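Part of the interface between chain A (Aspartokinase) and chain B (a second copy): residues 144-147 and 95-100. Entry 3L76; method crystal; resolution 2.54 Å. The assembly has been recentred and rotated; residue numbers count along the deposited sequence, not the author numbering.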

# COMPACT_ATOMS: atom_id res chain seq x y z
N HIS A 144 7.92 9.51 -11.29
CA HIS A 144 6.79 9.99 -10.49
C HIS A 144 6.30 8.90 -9.53
O HIS A 144 6.63 7.73 -9.71
CB HIS A 144 5.65 10.47 -11.41
N LEU A 145 5.54 9.30 -8.52
CA LEU A 145 4.94 8.36 -7.56
C LEU A 145 3.49 8.74 -7.26
O LEU A 145 3.23 9.87 -6.86
CB LEU A 145 5.77 8.29 -6.27
N GLU A 146 2.55 7.81 -7.45
CA GLU A 146 1.12 8.13 -7.27
C GLU A 146 0.72 8.44 -5.82
O GLU A 146 -0.10 9.32 -5.58
CB GLU A 146 0.23 7.03 -7.88
CG GLU A 146 0.34 6.91 -9.40
CD GLU A 146 -0.29 8.09 -10.15
OE1 GLU A 146 -0.94 8.95 -9.51
OE2 GLU A 146 -0.13 8.15 -11.39
N ILE A 147 1.28 7.70 -4.86
CA ILE A 147 1.06 7.97 -3.44
C ILE A 147 2.34 7.75 -2.61
O ILE A 147 2.91 6.66 -2.60
CB ILE A 147 -0.08 7.12 -2.82
CG1 ILE A 147 -1.25 6.95 -3.80
CG2 ILE A 147 -0.57 7.75 -1.53
CD1 ILE A 147 -2.35 6.08 -3.27
N LEU B 95 5.54 0.64 -10.57
CA LEU B 95 4.50 1.51 -11.11
C LEU B 95 3.13 1.18 -10.50
O LEU B 95 2.85 0.04 -10.14
CB LEU B 95 4.43 1.41 -12.62
CG LEU B 95 5.59 2.05 -13.38
CD1 LEU B 95 5.26 2.09 -14.87
CD2 LEU B 95 5.86 3.45 -12.85
N THR B 96 2.29 2.20 -10.40
CA THR B 96 1.03 2.06 -9.68
C THR B 96 -0.08 2.88 -10.36
O THR B 96 0.21 3.82 -11.12
CB THR B 96 1.20 2.52 -8.20
OG1 THR B 96 0.88 1.45 -7.31
CG2 THR B 96 0.33 3.73 -7.90
N GLY B 97 -1.33 2.51 -10.12
CA GLY B 97 -2.46 3.30 -10.57
C GLY B 97 -2.37 3.86 -11.98
O GLY B 97 -2.11 3.14 -12.94
N ALA B 98 -2.61 5.17 -12.11
CA ALA B 98 -2.74 5.81 -13.41
C ALA B 98 -1.48 5.74 -14.28
O ALA B 98 -1.51 6.09 -15.45
CB ALA B 98 -3.18 7.25 -13.24
N GLN B 99 -0.38 5.29 -13.69
CA GLN B 99 0.86 5.10 -14.45
C GLN B 99 0.80 3.83 -15.31
O GLN B 99 1.55 3.68 -16.28
CB GLN B 99 2.07 5.05 -13.50
CG GLN B 99 2.31 6.34 -12.72
CD GLN B 99 3.36 6.18 -11.64
OE1 GLN B 99 3.35 5.21 -10.88
NE2 GLN B 99 4.28 7.14 -11.57
N VAL B 100 -0.09 2.92 -14.94
CA VAL B 100 -0.22 1.65 -15.63
C VAL B 100 -1.49 1.57 -16.47
O VAL B 100 -1.48 1.05 -17.58
CB VAL B 100 -0.24 0.48 -14.63
CG1 VAL B 100 -0.25 -0.84 -15.38
CG2 VAL B 100 0.95 0.58 -13.68

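Two copies of aspartokinase meet here where a strand of chain B runs into a tight turn and chain A turns a corner at Glu A146 and Ile A147, with Glu A146 lying over Thr B96 (CA to CA 6.5 Å); the two stretches bury 251 Å² between them. Leu B95 belongs to the strand and stays out of contact. Thr B96 points toward chain A, and its CG2 packs against CB of Glu A146 at 3.3 Å, a close contact between aliphatic carbons; its OG1 is hydrogen-bonded elsewhere in the structure. The chain then turns at Gly B97, whose positive phi (43°) favours glycine; a CB here would lie 3.9 Å from Glu A146 CG. Ala B98 opens a short 3-10 segment, and its CB sits 3.7 Å from Glu A146 OE2. The turn is held by backbone hydrogen bonds from Gln B99 N to Thr B96 O (3.0 Å) and from Val B100 N to Gly B97 O (2.9 Å). Gln B99 uses both ends of its amide: OE1 accepts from Thr B96 N (3.2 Å), steadying the side chain, while NE2 donates to His A144 O (3.1 Å, 158° at the hydrogen), the only hydrogen bond between the stretches. Gln B99 CG also lies 3.3 Å from Glu A146 OE2, a contact without a hydrogen bond. Val B100 is out of reach.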